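Local coordinates for protein homoserine dehydrogenase (Staphylococcus aureus M1064, PDB 4PG7) that catalyses the NAD(P)-dependent interconversion of L-homoserine and L-aspartate semialdehyde in the aspartate pathway of amino-acid biosynthesis, at residues K265-G270 with T286-K291; K173-L178 with A303-G308; A259-Y264 with R406-D411; F377-N382 with A417-L422. One frame throughout, in Å; residues are numbered along the deposited sequence.

Contact 1 of 4, residues K265-G270 with T286-K291; sequences KIKLIG and TLIDKK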
# COMPACT_ATOMS: atom_id res chain seq x y z
N LYS A 265 11.43 -9.17 -16.15
CA LYS A 265 10.09 -9.34 -16.65
C LYS A 265 9.73 -8.13 -17.49
O LYS A 265 10.38 -7.09 -17.39
CB LYS A 265 9.11 -9.44 -15.49
CG LYS A 265 9.27 -10.72 -14.69
CD LYS A 265 8.06 -10.94 -13.84
CE LYS A 265 8.01 -12.33 -13.26
NZ LYS A 265 7.11 -12.32 -12.08
N ILE A 266 8.68 -8.23 -18.29
CA ILE A 266 8.17 -7.07 -19.01
C ILE A 266 6.81 -6.69 -18.42
O ILE A 266 5.94 -7.54 -18.28
CB ILE A 266 8.08 -7.37 -20.52
CG1 ILE A 266 9.47 -7.66 -21.07
CG2 ILE A 266 7.49 -6.17 -21.27
CD1 ILE A 266 9.58 -7.79 -22.56
N LYS A 267 6.63 -5.42 -18.09
CA LYS A 267 5.36 -4.89 -17.59
C LYS A 267 5.05 -3.64 -18.37
O LYS A 267 5.97 -2.96 -18.86
CB LYS A 267 5.44 -4.53 -16.08
CG LYS A 267 5.95 -5.66 -15.18
CD LYS A 267 4.90 -6.74 -14.98
CE LYS A 267 5.42 -7.82 -14.05
NZ LYS A 267 4.38 -8.85 -13.83
N LEU A 268 3.77 -3.30 -18.46
CA LEU A 268 3.37 -1.98 -18.93
C LEU A 268 3.42 -1.07 -17.71
O LEU A 268 2.62 -1.23 -16.78
CB LEU A 268 1.99 -1.98 -19.54
CG LEU A 268 1.55 -0.62 -20.14
CD1 LEU A 268 2.32 -0.33 -21.41
CD2 LEU A 268 0.07 -0.58 -20.41
N ILE A 269 4.37 -0.14 -17.72
CA ILE A 269 4.63 0.75 -16.59
C ILE A 269 4.22 2.19 -16.90
O ILE A 269 4.59 2.73 -17.94
CB ILE A 269 6.10 0.73 -16.22
CG1 ILE A 269 6.54 -0.68 -15.76
CG2 ILE A 269 6.45 1.77 -15.14
CD1 ILE A 269 5.91 -1.14 -14.48
N GLY A 270 3.43 2.78 -16.01
CA GLY A 270 3.12 4.19 -16.04
C GLY A 270 4.00 4.84 -15.01
O GLY A 270 4.09 4.40 -13.85
N THR A 286 8.23 -2.00 -20.37
CA THR A 286 9.40 -1.72 -19.56
C THR A 286 9.93 -3.02 -18.99
O THR A 286 9.15 -3.84 -18.50
CB THR A 286 9.01 -0.76 -18.42
OG1 THR A 286 8.50 0.45 -18.98
CG2 THR A 286 10.16 -0.44 -17.53
N LEU A 287 11.23 -3.25 -19.08
CA LEU A 287 11.82 -4.41 -18.43
C LEU A 287 12.02 -4.04 -16.98
O LEU A 287 12.49 -2.93 -16.67
CB LEU A 287 13.14 -4.82 -19.04
CG LEU A 287 13.11 -5.75 -20.25
CD1 LEU A 287 12.45 -5.06 -21.43
CD2 LEU A 287 14.53 -6.18 -20.57
N ILE A 288 11.62 -4.95 -16.09
CA ILE A 288 11.71 -4.76 -14.66
C ILE A 288 12.52 -5.90 -14.10
O ILE A 288 12.21 -7.08 -14.33
CB ILE A 288 10.32 -4.84 -13.97
CG1 ILE A 288 9.37 -3.78 -14.52
CG2 ILE A 288 10.46 -4.64 -12.45
CD1 ILE A 288 9.78 -2.36 -14.17
N ASP A 289 13.54 -5.57 -13.34
CA ASP A 289 14.37 -6.56 -12.70
C ASP A 289 13.49 -7.49 -11.89
O ASP A 289 12.64 -7.03 -11.13
CB ASP A 289 15.41 -5.89 -11.80
CG ASP A 289 16.39 -6.90 -11.20
OD1 ASP A 289 17.54 -6.94 -11.63
OD2 ASP A 289 16.02 -7.66 -10.32
N LYS A 290 13.73 -8.79 -12.03
CA LYS A 290 12.92 -9.81 -11.36
C LYS A 290 12.88 -9.70 -9.85
O LYS A 290 11.96 -10.21 -9.24
CB LYS A 290 13.43 -11.21 -11.70
CG LYS A 290 13.05 -11.70 -13.08
CD LYS A 290 13.71 -13.06 -13.30
CE LYS A 290 13.38 -13.64 -14.67
NZ LYS A 290 14.23 -14.83 -14.94
N LYS A 291 13.88 -9.09 -9.24
CA LYS A 291 13.89 -8.92 -7.79
C LYS A 291 13.10 -7.70 -7.30
O LYS A 291 12.86 -7.58 -6.12
CB LYS A 291 15.34 -8.81 -7.30
CG LYS A 291 16.17 -10.06 -7.56
CD LYS A 291 17.65 -9.81 -7.34
CE LYS A 291 18.23 -9.09 -8.55
NZ LYS A 291 19.24 -8.06 -8.22
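Strands 265-270 and 286-289 run antiparallel but strongly twisted, at 126° between their directions, and Lys265 pairs with Ile288, Ile266 with Leu287 and Lys267 with Thr286. Four backbone hydrogen bonds join them, two at each hydrogen-bonded pair. The bond from Ile288 N to Lys265 O is 2.8 Å long. The bond from Thr286 N to Lys267 O is the most bent, 143° at the hydrogen. On one face Ile266 and Leu287 lie side by side and point the same way, with Ile266 CG1 4.0 Å from Leu287 CD1. Both rest on Ala259 of helix 253-262. On the other face Lys267 crosses Ile288 at about a right angle, and its CG lies 4.0 Å from Ile288 CG1. The Lys267 chain bends at chi2 (-74°), which carries the ammonium group away from Ile288 to Val297 O and Glu298. Lys265 NZ also reaches Glu298. Ile269 crosses Thr286 at about a right angle, with Ile269 CG1 3.6 Å from Thr286 CB, and meets Ile288 tip to tip. Thr286 OG1 is turned to Glu284 O. At the end of the strand, Asp289 OD2 takes a hydrogen bond from Lys291 N at 2.8 Å, forming an Asx turn. The whole is a twisted beta hairpin of strands 264-275 and 278-289, and its second strand continues the sheet to strand 436-444.

Contact 2 of 4, residues K173-L178 with A303-G308; sequences KFMGIL and AIYVIG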
# COMPACT_ATOMS: atom_id res chain seq x y z
N LYS A 173 9.32 10.26 -7.60
CA LYS A 173 9.07 9.35 -8.71
C LYS A 173 8.03 8.31 -8.31
O LYS A 173 7.98 7.88 -7.16
CB LYS A 173 10.38 8.66 -9.14
CG LYS A 173 10.25 7.60 -10.23
CD LYS A 173 11.62 7.09 -10.65
CE LYS A 173 11.52 5.98 -11.68
NZ LYS A 173 12.82 5.31 -11.93
N PHE A 174 7.17 7.94 -9.25
CA PHE A 174 6.34 6.75 -9.08
C PHE A 174 6.39 5.91 -10.32
O PHE A 174 6.56 6.43 -11.43
CB PHE A 174 4.89 7.11 -8.73
CG PHE A 174 4.13 7.78 -9.85
CD1 PHE A 174 3.51 7.02 -10.84
CD2 PHE A 174 4.00 9.14 -9.90
CE1 PHE A 174 2.81 7.61 -11.87
CE2 PHE A 174 3.29 9.75 -10.92
CZ PHE A 174 2.70 8.99 -11.92
N MET A 175 6.23 4.61 -10.13
CA MET A 175 6.09 3.66 -11.23
C MET A 175 4.93 2.76 -10.88
O MET A 175 4.85 2.26 -9.75
CB MET A 175 7.33 2.79 -11.37
CG MET A 175 8.58 3.53 -11.74
SD MET A 175 9.89 2.36 -12.07
CE MET A 175 10.29 1.77 -10.45
N GLY A 176 4.06 2.50 -11.84
CA GLY A 176 2.91 1.71 -11.57
C GLY A 176 2.49 0.76 -12.65
O GLY A 176 2.73 1.01 -13.85
N ILE A 177 1.87 -0.33 -12.22
CA ILE A 177 1.13 -1.21 -13.10
C ILE A 177 -0.32 -0.77 -12.92
O ILE A 177 -0.86 -0.95 -11.84
CB ILE A 177 1.36 -2.68 -12.74
CG1 ILE A 177 2.83 -3.02 -13.04
CG2 ILE A 177 0.39 -3.58 -13.49
CD1 ILE A 177 3.34 -4.32 -12.43
N LEU A 178 -0.88 -0.11 -13.94
CA LEU A 178 -2.07 0.69 -13.78
C LEU A 178 -3.24 0.26 -14.64
O LEU A 178 -4.29 0.91 -14.64
CB LEU A 178 -1.79 2.17 -14.06
CG LEU A 178 -0.71 2.78 -13.17
CD1 LEU A 178 -0.46 4.22 -13.58
CD2 LEU A 178 -1.13 2.73 -11.71
N ALA A 303 -0.47 -2.03 -8.98
CA ALA A 303 0.42 -1.60 -7.93
C ALA A 303 1.00 -0.24 -8.27
O ALA A 303 1.22 0.06 -9.46
CB ALA A 303 1.55 -2.62 -7.70
N ILE A 304 1.21 0.56 -7.23
CA ILE A 304 1.96 1.82 -7.36
C ILE A 304 3.14 1.79 -6.43
O ILE A 304 2.96 1.63 -5.22
CB ILE A 304 1.21 3.11 -6.94
CG1 ILE A 304 -0.23 3.05 -7.37
CG2 ILE A 304 1.90 4.35 -7.54
CD1 ILE A 304 -0.41 3.22 -8.84
N TYR A 305 4.30 2.00 -7.02
CA TYR A 305 5.55 2.01 -6.33
C TYR A 305 6.04 3.45 -6.26
O TYR A 305 6.20 4.09 -7.30
CB TYR A 305 6.56 1.19 -7.11
CG TYR A 305 7.79 0.84 -6.36
CD1 TYR A 305 7.87 -0.35 -5.62
CD2 TYR A 305 8.90 1.66 -6.39
CE1 TYR A 305 9.01 -0.68 -4.92
CE2 TYR A 305 10.05 1.33 -5.71
CZ TYR A 305 10.10 0.16 -4.97
OH TYR A 305 11.25 -0.14 -4.28
N VAL A 306 6.32 3.93 -5.06
CA VAL A 306 6.56 5.35 -4.82
C VAL A 306 7.93 5.53 -4.20
O VAL A 306 8.29 4.83 -3.24
CB VAL A 306 5.48 5.92 -3.90
CG1 VAL A 306 5.80 7.34 -3.49
CG2 VAL A 306 4.13 5.85 -4.59
N ILE A 307 8.70 6.45 -4.78
CA ILE A 307 10.07 6.74 -4.36
C ILE A 307 10.14 8.19 -3.89
O ILE A 307 9.51 9.07 -4.50
CB ILE A 307 11.04 6.51 -5.53
CG1 ILE A 307 11.04 5.03 -5.91
CG2 ILE A 307 12.46 6.97 -5.18
CD1 ILE A 307 11.53 4.76 -7.31
N GLY A 308 10.84 8.43 -2.80
CA GLY A 308 10.95 9.77 -2.23
C GLY A 308 12.24 10.04 -1.48
O GLY A 308 13.01 9.12 -1.16
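Met175 and Tyr305 form the middle pair of two antiparallel strands, 173-177 and 303-308. Their backbones exchange two hydrogen bonds, Tyr305 N to Met175 O at 2.8 Å and Met175 N to Tyr305 O at 2.9 Å. The pairing is tight from here to Ile177 and Ala303, which also exchange two bonds. Gly176 pairs with Ile304 without hydrogen bonds, and its CA approaches Ala303 O to 3.2 Å. The methyl CE of Met175 sits 4.3 Å from Tyr305 CD2, oblique to the ring. Tyr305 CG lies anti to the backbone N (chi1 -166°), and the phenol group leads away from Met175 to Asp313. On the other face, Phe174 CB lies 4.2 Å from Ile304 CG2. The Phe174 ring turns away from the partner strand (chi1 68°) and packs on helix 220-234.

The other end is looser and partly exposed. Lys173 N to Ile307 O is a weak bond of 3.3 Å, although Ile307 N to Lys173 O is sound. The extended Lys173 chain runs alongside Ile307, pointing the same way, and Lys173 CD lies 4.1 Å from Ile307 CD1. Beyond this its ammonium group forms a salt bridge with Glu444.

Tyr305 also packs on Tyr317 of the second subunit. The chemistry is therefore mainly backbone bonding and apolar contact, while the two polar tips are satisfied by acids from other parts of the chain, one of them on strand 436-444.

Contact 3 of 4, residues A259-Y264 with R406-D411; sequences ADQLGY and RVANYD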
# COMPACT_ATOMS: atom_id res chain seq x y z
N ALA A 259 14.14 -11.04 -22.35
CA ALA A 259 14.14 -10.31 -21.08
C ALA A 259 14.36 -11.28 -19.93
O ALA A 259 15.14 -11.03 -19.00
CB ALA A 259 12.83 -9.57 -20.88
N ASP A 260 13.64 -12.40 -20.00
CA ASP A 260 13.71 -13.40 -18.97
C ASP A 260 15.14 -13.90 -18.76
O ASP A 260 15.62 -13.99 -17.60
CB ASP A 260 12.83 -14.59 -19.32
CG ASP A 260 12.95 -15.69 -18.28
OD1 ASP A 260 12.62 -15.45 -17.11
OD2 ASP A 260 13.49 -16.74 -18.61
N GLN A 261 15.80 -14.28 -19.85
CA GLN A 261 17.18 -14.78 -19.78
C GLN A 261 18.14 -13.72 -19.21
O GLN A 261 19.09 -14.06 -18.56
CB GLN A 261 17.68 -15.33 -21.11
CG GLN A 261 18.55 -14.40 -21.97
CD GLN A 261 19.15 -15.07 -23.22
OE1 GLN A 261 20.33 -15.41 -23.23
NE2 GLN A 261 18.34 -15.23 -24.28
N LEU A 262 17.89 -12.45 -19.49
CA LEU A 262 18.68 -11.35 -18.92
C LEU A 262 18.36 -10.99 -17.46
O LEU A 262 19.05 -10.14 -16.87
CB LEU A 262 18.50 -10.10 -19.78
CG LEU A 262 19.10 -10.23 -21.19
CD1 LEU A 262 18.46 -9.20 -22.09
CD2 LEU A 262 20.60 -10.03 -21.13
N GLY A 263 17.31 -11.57 -16.90
CA GLY A 263 16.93 -11.33 -15.50
C GLY A 263 15.76 -10.38 -15.28
O GLY A 263 15.64 -9.82 -14.19
N TYR A 264 14.91 -10.18 -16.29
CA TYR A 264 13.85 -9.18 -16.26
C TYR A 264 12.50 -9.75 -16.69
O TYR A 264 12.44 -10.68 -17.49
CB TYR A 264 14.16 -8.02 -17.21
CG TYR A 264 15.43 -7.29 -16.89
CD1 TYR A 264 15.43 -6.19 -16.02
CD2 TYR A 264 16.65 -7.73 -17.41
CE1 TYR A 264 16.62 -5.53 -15.70
CE2 TYR A 264 17.84 -7.08 -17.12
CZ TYR A 264 17.83 -5.98 -16.26
OH TYR A 264 19.01 -5.34 -15.98
N ARG A 406 25.08 -5.79 -21.27
CA ARG A 406 24.96 -7.21 -21.54
C ARG A 406 24.19 -7.39 -22.84
O ARG A 406 23.26 -6.63 -23.13
CB ARG A 406 24.26 -7.88 -20.39
CG ARG A 406 24.97 -7.61 -19.06
CD ARG A 406 24.06 -7.91 -17.90
NE ARG A 406 23.83 -9.34 -17.88
CZ ARG A 406 22.66 -9.90 -17.66
NH1 ARG A 406 21.57 -9.16 -17.46
NH2 ARG A 406 22.59 -11.22 -17.69
N VAL A 407 24.60 -8.39 -23.63
CA VAL A 407 23.98 -8.66 -24.90
C VAL A 407 23.42 -10.07 -24.91
O VAL A 407 23.88 -10.94 -24.16
CB VAL A 407 24.98 -8.43 -26.06
CG1 VAL A 407 25.46 -6.99 -26.08
CG2 VAL A 407 26.17 -9.37 -25.97
N ALA A 408 22.42 -10.30 -25.74
CA ALA A 408 21.80 -11.60 -25.86
C ALA A 408 21.34 -11.82 -27.30
O ALA A 408 21.03 -10.86 -28.02
CB ALA A 408 20.59 -11.69 -24.96
N ASN A 409 21.28 -13.10 -27.69
CA ASN A 409 20.65 -13.51 -28.92
C ASN A 409 19.17 -13.24 -28.81
O ASN A 409 18.56 -13.51 -27.81
CB ASN A 409 20.86 -15.00 -29.18
CG ASN A 409 22.30 -15.33 -29.52
OD1 ASN A 409 22.96 -16.09 -28.83
ND2 ASN A 409 22.79 -14.75 -30.59
N TYR A 410 18.58 -12.69 -29.86
CA TYR A 410 17.17 -12.38 -29.85
C TYR A 410 16.46 -13.28 -30.85
O TYR A 410 15.47 -13.89 -30.51
CB TYR A 410 17.00 -10.91 -30.21
CG TYR A 410 15.59 -10.38 -30.20
CD1 TYR A 410 15.07 -9.79 -29.04
CD2 TYR A 410 14.80 -10.39 -31.34
CE1 TYR A 410 13.81 -9.25 -29.02
CE2 TYR A 410 13.53 -9.86 -31.33
CZ TYR A 410 13.03 -9.30 -30.16
OH TYR A 410 11.78 -8.73 -30.12
N ASP A 411 16.96 -13.29 -32.08
CA ASP A 411 16.43 -14.11 -33.16
C ASP A 411 17.54 -14.18 -34.22
O ASP A 411 18.65 -13.70 -33.99
CB ASP A 411 15.15 -13.46 -33.72
CG ASP A 411 14.30 -14.43 -34.52
OD1 ASP A 411 14.77 -15.55 -34.82
OD2 ASP A 411 13.16 -14.07 -34.87
O HOH W 1 22.13 -15.14 -25.71
O HOH W 2 21.31 -6.13 -17.03
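The C-terminal end of helix 253-262, closed by a Schellman motif, meets strand 404-411 of the C-terminal domain. Gly263 has positive phi (102°), and the bonds from Gly263 N to Asp260 O and from Tyr264 N to Ala259 O run back into the last turn. Arg406 reaches this helix end from the strand. Its NH1 gives a hydrogen bond of 2.8 Å to Leu262 O, nearly straight at 171°. The carbonyl oxygen is met on a lone pair, and it lies in the guanidinium plane. The Arg406 chain bends at chi3 (67°), which turns the guanidinium toward Leu262 O. Leu262 and Arg406 slide past each other in opposite directions, and Leu262 CD2 covers one guanidinium face near its rim, 3.9 Å from Arg406 NH1. A water bonded to Arg406 NH1 also bonds to Tyr264 OH at 2.6 Å. Arg406 has a second conformer, so this grip may not be permanent.

Further along the strand, Ala408 CB packs against Leu262 CD2 at 4.2 Å and against Gln261 CD at 4.1 Å. A second water joins the two segments beside them. It donates to Gln261 OE1 and accepts from Asn409 N at 3.0 Å. Its bond to Asn409 OD1 is weak.

The contact thus has an apolar centre at Leu262 and Ala408 with polar links to either side. A positive guanidinium at the carbonyl end of a helix should interact favourably with the helix dipole, and the two waters suggest that the edges of this interface are hydrated.

Contact 4 of 4, residues F377-N382 with A417-L422; sequences FFVVVN and AVIVGL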
# COMPACT_ATOMS: atom_id res chain seq x y z
N PHE A 377 18.32 0.98 -20.70
CA PHE A 377 17.58 0.68 -21.95
C PHE A 377 17.79 -0.74 -22.41
O PHE A 377 18.87 -1.30 -22.25
CB PHE A 377 18.04 1.64 -23.03
CG PHE A 377 17.81 3.09 -22.69
CD1 PHE A 377 16.61 3.70 -23.05
CD2 PHE A 377 18.79 3.84 -22.02
CE1 PHE A 377 16.39 5.04 -22.74
CE2 PHE A 377 18.57 5.18 -21.72
CZ PHE A 377 17.37 5.78 -22.08
N PHE A 378 16.75 -1.27 -23.05
CA PHE A 378 16.77 -2.56 -23.71
C PHE A 378 16.61 -2.28 -25.19
O PHE A 378 15.61 -1.73 -25.60
CB PHE A 378 15.59 -3.39 -23.21
CG PHE A 378 15.35 -4.68 -23.96
CD1 PHE A 378 16.15 -5.78 -23.76
CD2 PHE A 378 14.23 -4.83 -24.76
CE1 PHE A 378 15.88 -7.00 -24.40
CE2 PHE A 378 13.95 -6.04 -25.38
CZ PHE A 378 14.78 -7.13 -25.19
N VAL A 379 17.61 -2.63 -25.97
CA VAL A 379 17.68 -2.25 -27.37
C VAL A 379 17.72 -3.52 -28.22
O VAL A 379 18.57 -4.36 -28.01
CB VAL A 379 18.95 -1.44 -27.67
CG1 VAL A 379 18.96 -1.02 -29.14
CG2 VAL A 379 19.05 -0.21 -26.78
N VAL A 380 16.80 -3.63 -29.18
CA VAL A 380 16.76 -4.76 -30.11
C VAL A 380 17.17 -4.31 -31.50
O VAL A 380 16.61 -3.33 -32.03
CB VAL A 380 15.34 -5.32 -30.22
CG1 VAL A 380 15.32 -6.53 -31.14
CG2 VAL A 380 14.83 -5.71 -28.84
N VAL A 381 18.18 -4.97 -32.05
CA VAL A 381 18.71 -4.66 -33.38
C VAL A 381 18.52 -5.88 -34.28
O VAL A 381 18.78 -7.02 -33.86
CB VAL A 381 20.20 -4.24 -33.35
CG1 VAL A 381 20.38 -2.99 -32.51
CG2 VAL A 381 21.07 -5.36 -32.80
N ASN A 382 18.10 -5.63 -35.52
CA ASN A 382 17.93 -6.70 -36.51
C ASN A 382 18.90 -6.56 -37.70
O ASN A 382 19.57 -5.54 -37.84
CB ASN A 382 16.53 -6.70 -37.12
CG ASN A 382 15.41 -6.51 -36.12
OD1 ASN A 382 14.53 -5.67 -36.30
ND2 ASN A 382 15.40 -7.34 -35.11
N ALA A 417 20.45 -5.75 -26.36
CA ALA A 417 21.42 -5.27 -25.39
C ALA A 417 20.66 -4.60 -24.26
O ALA A 417 19.73 -3.86 -24.51
CB ALA A 417 22.37 -4.26 -26.02
N VAL A 418 21.07 -4.86 -23.03
CA VAL A 418 20.63 -4.05 -21.92
C VAL A 418 21.82 -3.21 -21.48
O VAL A 418 22.88 -3.73 -21.16
CB VAL A 418 20.08 -4.91 -20.74
CG1 VAL A 418 19.89 -4.07 -19.47
CG2 VAL A 418 18.79 -5.59 -21.17
N ILE A 419 21.59 -1.90 -21.44
CA ILE A 419 22.62 -0.96 -21.11
C ILE A 419 22.14 -0.19 -19.89
O ILE A 419 21.05 0.38 -19.88
CB ILE A 419 22.88 0.00 -22.27
CG1 ILE A 419 23.11 -0.77 -23.56
CG2 ILE A 419 24.08 0.87 -21.96
CD1 ILE A 419 22.69 -0.02 -24.79
N VAL A 420 22.96 -0.21 -18.84
CA VAL A 420 22.60 0.45 -17.60
C VAL A 420 23.45 1.70 -17.44
O VAL A 420 24.66 1.64 -17.62
CB VAL A 420 22.82 -0.50 -16.40
CG1 VAL A 420 22.66 0.24 -15.06
CG2 VAL A 420 21.87 -1.67 -16.48
N GLY A 421 22.82 2.83 -17.14
CA GLY A 421 23.54 4.04 -16.75
C GLY A 421 23.90 5.01 -17.87
O GLY A 421 24.98 5.55 -17.89
N LEU A 422 22.99 5.22 -18.81
CA LEU A 422 23.16 6.24 -19.84
C LEU A 422 22.38 7.46 -19.45
O LEU A 422 21.45 7.35 -18.67
CB LEU A 422 22.64 5.73 -21.19
CG LEU A 422 23.44 4.61 -21.83
CD1 LEU A 422 22.70 4.01 -23.02
CD2 LEU A 422 24.81 5.10 -22.27
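Backbone bonds come first: Phe377 and Ile419 exchange two hydrogen bonds, and so do Val379 and Ala417, all four at 2.9 Å between N and O. Strands 377-382 and 417-420 are antiparallel, 151° apart in direction. Between these pairs lie Phe378 and Val418, with two CA-H...O contacts, Val418 CA to Phe377 O and Phe378 CA to Ala417 O, each 3.3 Å.

The remaining contacts are apolar. Val418 CG2 meets the edge of the Phe378 ring, 3.7 Å from CD1 and in the ring plane. The Phe378 side chain also packs on Leu262 of helix 253-262. On the opposite face Val379 CG2 and Ile419 CD1 are 4.2 Å apart, and the two side chains cross obliquely. Leu422 approaches the Phe377 ring, with its CD1 4.0 Å from Phe377 CD2 and oblique to the ring.

Leu422 gets there because the chain turns a corner at Gly421, where phi is positive (92°). Gly421 and Leu422 both face Ser375, a G1 beta bulge. Paired strands 375-382 and 414-422, with helix 388-398 between them in sequence, are consistent with the ACT domain named for this enzyme.

Contact 2 opens first, at 173-178, and closes at 303-308 a loop of 124 residues. Contact 1, the hairpin of 265-270 with 286-291, is nested inside it. Contact 3 opens within the same loop at 259-264 and closes at 406-411, so it crosses contact 2 and encloses contact 1. Contact 4 begins at 377-382 inside the loop of contact 3 and ends beyond it at 417-422, so these two cross. The hairpin lies between contact 2 and the touching contacts 3 and 4. Gly270 O bonds to Gly176 N of contact 2, Lys290 bridges to Asp260 of contact 3, and Leu287 packs on Phe378 of contact 4. One branched sheet thus joins the central region to the C-terminal domain.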